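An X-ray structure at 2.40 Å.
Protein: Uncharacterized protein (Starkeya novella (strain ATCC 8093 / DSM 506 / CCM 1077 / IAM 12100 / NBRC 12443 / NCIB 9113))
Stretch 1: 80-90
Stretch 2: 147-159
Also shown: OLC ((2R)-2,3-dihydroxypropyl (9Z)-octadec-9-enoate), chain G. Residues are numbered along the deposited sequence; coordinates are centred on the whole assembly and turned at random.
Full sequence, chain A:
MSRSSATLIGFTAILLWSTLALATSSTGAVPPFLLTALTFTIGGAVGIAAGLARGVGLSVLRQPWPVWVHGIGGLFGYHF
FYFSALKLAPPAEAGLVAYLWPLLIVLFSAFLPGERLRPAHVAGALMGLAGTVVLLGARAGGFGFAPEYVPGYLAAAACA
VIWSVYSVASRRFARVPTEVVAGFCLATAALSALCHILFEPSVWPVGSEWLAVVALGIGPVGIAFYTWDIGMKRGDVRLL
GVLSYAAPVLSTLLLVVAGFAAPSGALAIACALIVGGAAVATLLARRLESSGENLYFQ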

# COMPACT_ATOMS: atom_id res chain seq x y z
N PHE A 80 -9.79 -7.59 -0.79
CA PHE A 80 -11.02 -8.12 -1.37
C PHE A 80 -11.74 -7.10 -2.25
O PHE A 80 -12.23 -7.43 -3.33
CB PHE A 80 -11.96 -8.60 -0.26
CG PHE A 80 -13.30 -9.09 -0.76
CD1 PHE A 80 -13.45 -10.38 -1.23
CD2 PHE A 80 -14.40 -8.25 -0.75
CE1 PHE A 80 -14.68 -10.83 -1.68
CE2 PHE A 80 -15.63 -8.69 -1.20
CZ PHE A 80 -15.77 -9.99 -1.66
N PHE A 81 -11.79 -5.86 -1.79
CA PHE A 81 -12.51 -4.81 -2.50
C PHE A 81 -11.73 -4.30 -3.71
O PHE A 81 -12.31 -3.86 -4.69
CB PHE A 81 -12.86 -3.65 -1.56
CG PHE A 81 -14.07 -3.91 -0.71
CD1 PHE A 81 -15.34 -3.73 -1.23
CD2 PHE A 81 -13.93 -4.34 0.60
CE1 PHE A 81 -16.46 -3.97 -0.45
CE2 PHE A 81 -15.04 -4.58 1.38
CZ PHE A 81 -16.31 -4.40 0.86
N TYR A 82 -10.40 -4.37 -3.63
CA TYR A 82 -9.59 -3.95 -4.76
C TYR A 82 -9.65 -4.99 -5.88
O TYR A 82 -9.65 -4.64 -7.06
CB TYR A 82 -8.14 -3.71 -4.33
CG TYR A 82 -7.32 -3.08 -5.43
CD1 TYR A 82 -7.64 -1.83 -5.93
CD2 TYR A 82 -6.22 -3.74 -5.96
CE1 TYR A 82 -6.90 -1.24 -6.93
CE2 TYR A 82 -5.47 -3.16 -6.97
CZ TYR A 82 -5.81 -1.92 -7.45
OH TYR A 82 -5.07 -1.34 -8.45
N PHE A 83 -9.70 -6.27 -5.50
CA PHE A 83 -9.84 -7.34 -6.48
C PHE A 83 -11.21 -7.25 -7.16
O PHE A 83 -11.35 -7.54 -8.34
CB PHE A 83 -9.66 -8.71 -5.83
CG PHE A 83 -8.28 -8.94 -5.29
CD1 PHE A 83 -7.20 -8.21 -5.76
CD2 PHE A 83 -8.06 -9.89 -4.31
CE1 PHE A 83 -5.93 -8.41 -5.26
CE2 PHE A 83 -6.78 -10.11 -3.81
CZ PHE A 83 -5.72 -9.36 -4.28
N SER A 84 -12.22 -6.85 -6.38
CA SER A 84 -13.56 -6.63 -6.90
C SER A 84 -13.58 -5.44 -7.86
O SER A 84 -14.28 -5.46 -8.87
CB SER A 84 -14.55 -6.41 -5.76
OG SER A 84 -14.62 -7.54 -4.91
N ALA A 85 -12.80 -4.41 -7.54
CA ALA A 85 -12.71 -3.23 -8.39
C ALA A 85 -12.10 -3.58 -9.75
O ALA A 85 -12.53 -3.05 -10.78
CB ALA A 85 -11.88 -2.15 -7.70
N LEU A 86 -11.11 -4.46 -9.74
CA LEU A 86 -10.46 -4.92 -10.97
C LEU A 86 -11.41 -5.75 -11.83
O LEU A 86 -11.26 -5.83 -13.05
CB LEU A 86 -9.20 -5.73 -10.64
CG LEU A 86 -7.85 -5.00 -10.59
CD1 LEU A 86 -8.01 -3.52 -10.31
CD2 LEU A 86 -6.96 -5.64 -9.54
N LYS A 87 -12.39 -6.36 -11.17
CA LYS A 87 -13.40 -7.18 -11.83
C LYS A 87 -14.48 -6.33 -12.48
O LYS A 87 -15.09 -6.73 -13.47
CB LYS A 87 -14.03 -8.13 -10.82
CG LYS A 87 -14.03 -9.59 -11.22
CD LYS A 87 -14.67 -10.45 -10.15
CE LYS A 87 -14.77 -11.90 -10.59
NZ LYS A 87 -15.60 -12.05 -11.82
N LEU A 88 -14.71 -5.14 -11.92
CA LEU A 88 -15.86 -4.34 -12.32
C LEU A 88 -15.47 -3.09 -13.10
O LEU A 88 -16.32 -2.42 -13.68
CB LEU A 88 -16.68 -3.95 -11.09
CG LEU A 88 -17.33 -5.11 -10.34
CD1 LEU A 88 -18.08 -4.61 -9.11
CD2 LEU A 88 -18.26 -5.88 -11.26
N ALA A 89 -14.18 -2.79 -13.11
CA ALA A 89 -13.69 -1.54 -13.69
C ALA A 89 -12.30 -1.73 -14.29
O ALA A 89 -11.51 -2.52 -13.79
CB ALA A 89 -13.66 -0.44 -12.63
N PRO A 90 -12.01 -0.99 -15.37
CA PRO A 90 -10.66 -0.99 -15.96
C PRO A 90 -9.61 -0.58 -14.93
O PRO A 90 -9.88 0.28 -14.09
CB PRO A 90 -10.77 0.03 -17.10
CG PRO A 90 -12.06 0.75 -16.90
CD PRO A 90 -12.96 -0.19 -16.16
N PRO A 147 -20.16 5.40 -16.58
CA PRO A 147 -21.15 5.03 -15.56
C PRO A 147 -21.28 3.52 -15.31
O PRO A 147 -21.68 3.13 -14.21
CB PRO A 147 -22.46 5.58 -16.13
CG PRO A 147 -22.05 6.68 -17.04
CD PRO A 147 -20.74 6.25 -17.63
N GLU A 148 -20.97 2.70 -16.30
CA GLU A 148 -21.12 1.25 -16.14
C GLU A 148 -20.02 0.68 -15.24
O GLU A 148 -20.13 -0.45 -14.77
CB GLU A 148 -21.12 0.55 -17.50
CG GLU A 148 -19.91 0.83 -18.38
CD GLU A 148 -20.11 2.05 -19.26
OE1 GLU A 148 -20.75 3.03 -18.81
OE2 GLU A 148 -19.63 2.04 -20.41
N TYR A 149 -18.97 1.46 -15.00
CA TYR A 149 -17.85 1.00 -14.18
C TYR A 149 -17.95 1.51 -12.74
O TYR A 149 -17.07 1.24 -11.93
CB TYR A 149 -16.53 1.43 -14.81
CG TYR A 149 -16.28 0.86 -16.18
CD1 TYR A 149 -16.56 -0.47 -16.46
CD2 TYR A 149 -15.78 1.65 -17.21
CE1 TYR A 149 -16.35 -1.01 -17.72
CE2 TYR A 149 -15.56 1.12 -18.47
CZ TYR A 149 -15.84 -0.21 -18.72
OH TYR A 149 -15.62 -0.73 -19.97
N VAL A 150 -19.02 2.23 -12.44
CA VAL A 150 -19.24 2.82 -11.11
C VAL A 150 -19.15 1.81 -9.95
O VAL A 150 -18.57 2.13 -8.91
CB VAL A 150 -20.60 3.56 -11.05
CG1 VAL A 150 -21.00 3.85 -9.60
CG2 VAL A 150 -20.52 4.86 -11.84
N PRO A 151 -19.71 0.59 -10.11
CA PRO A 151 -19.51 -0.36 -9.01
C PRO A 151 -18.04 -0.64 -8.71
O PRO A 151 -17.68 -0.86 -7.55
CB PRO A 151 -20.21 -1.63 -9.52
CG PRO A 151 -21.29 -1.11 -10.39
CD PRO A 151 -20.69 0.08 -11.09
N GLY A 152 -17.20 -0.62 -9.74
CA GLY A 152 -15.78 -0.83 -9.57
C GLY A 152 -15.09 0.34 -8.89
O GLY A 152 -14.18 0.15 -8.09
N TYR A 153 -15.53 1.55 -9.22
CA TYR A 153 -14.96 2.75 -8.61
C TYR A 153 -15.27 2.77 -7.12
O TYR A 153 -14.42 3.15 -6.30
CB TYR A 153 -15.50 4.02 -9.27
CG TYR A 153 -15.34 4.08 -10.78
CD1 TYR A 153 -14.25 3.49 -11.41
CD2 TYR A 153 -16.27 4.74 -11.56
CE1 TYR A 153 -14.10 3.56 -12.79
CE2 TYR A 153 -16.13 4.81 -12.93
CZ TYR A 153 -15.05 4.22 -13.54
OH TYR A 153 -14.92 4.30 -14.91
N LEU A 154 -16.48 2.36 -6.76
CA LEU A 154 -16.90 2.32 -5.36
C LEU A 154 -16.09 1.28 -4.59
O LEU A 154 -15.63 1.54 -3.47
CB LEU A 154 -18.39 2.02 -5.25
CG LEU A 154 -19.32 3.07 -5.87
CD1 LEU A 154 -20.78 2.64 -5.76
CD2 LEU A 154 -19.12 4.43 -5.21
N ALA A 155 -15.91 0.11 -5.19
CA ALA A 155 -15.07 -0.93 -4.61
C ALA A 155 -13.65 -0.40 -4.43
O ALA A 155 -13.02 -0.61 -3.39
CB ALA A 155 -15.06 -2.17 -5.50
N ALA A 156 -13.15 0.30 -5.45
CA ALA A 156 -11.83 0.90 -5.38
C ALA A 156 -11.77 1.96 -4.28
O ALA A 156 -10.75 2.12 -3.62
CB ALA A 156 -11.44 1.50 -6.73
N ALA A 157 -12.87 2.69 -4.10
CA ALA A 157 -12.94 3.68 -3.03
C ALA A 157 -13.00 3.01 -1.66
O ALA A 157 -12.41 3.50 -0.70
CB ALA A 157 -14.14 4.60 -3.23
N ALA A 158 -13.71 1.90 -1.58
CA ALA A 158 -13.82 1.14 -0.34
C ALA A 158 -12.45 0.62 0.08
O ALA A 158 -12.09 0.66 1.26
CB ALA A 158 -14.80 -0.03 -0.50
N CYS A 159 -11.70 0.14 -0.90
CA CYS A 159 -10.33 -0.31 -0.72
C CYS A 159 -9.46 0.78 -0.11
O CYS A 159 -8.71 0.55 0.84
CB CYS A 159 -9.76 -0.78 -2.06
SG CYS A 159 -7.98 -0.87 -2.15
C10 OLC G . -1.05 -0.15 -0.24
C9 OLC G . 0.03 -1.14 0.02
C11 OLC G . -2.43 -0.63 -0.53
C8 OLC G . -0.28 -2.60 -0.02
C16 OLC G . -2.93 0.10 -5.51
C12 OLC G . -3.12 0.34 -1.43
C7 OLC G . 0.19 -3.19 -1.31
C15 OLC G . -3.95 -0.59 -4.65
C13 OLC G . -4.16 -0.38 -2.23
C6 OLC G . -0.09 -4.66 -1.31
C14 OLC G . -4.35 0.31 -3.54
C5 OLC G . -0.97 -5.00 -2.47
C4 OLC G . -0.92 -6.47 -2.73
C3 OLC G . -1.63 -6.78 -4.00
C2 OLC G . -1.41 -8.21 -4.36

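Helices 80-88 and 150-159 pack nearly antiparallel, at 161°, their axes approaching to 7.5 Å. Small residues permit this closeness: Ala85 CA lies 4.1 Å from Gly152 CA, and a CB on Gly152 would clash with Ala89 CB and Leu88 C. No hydrogen bond crosses the interface; the backbone hydrogen bonds run within each stretch, several of them weak near the end of the first helix, and contact is mainly van der Waals. Ala85 CB rests 3.3 Å from Gly152 O and 3.9 Å from Ala155 CB, while Ala155 CB in turn sits 3.3 Å from Phe81 O. The CA-to-CB bond of Phe81 (chi1 m) points toward the partner helix, and one ring face lies over Ala158, whose CB is 4.2 Å from the ring centroid, a CH-pi contact. Tyr82 is t instead; its CB meets Cys159 SG at 3.6 Å, and one ring face is covered by the OLC chain, with Tyr82 CZ 3.6 Å from OLC C15. Ser84, chi1 m, folds back so that its OG donates to Phe80 O (2.9 Å) within its own helix. Leu88 adopts the m,t rotamer, extending CD1 to 3.7 Å from Pro151 CB. Beyond the helix end, Ala89 turns to extended phi/psi, and Pro90 CD stands 3.4 Å from the Tyr149 ring centroid, almost on the ring normal. Tyr149 is chi1 m, and one face of its ring meets Pro90 CD, an apolar CH-pi pairing.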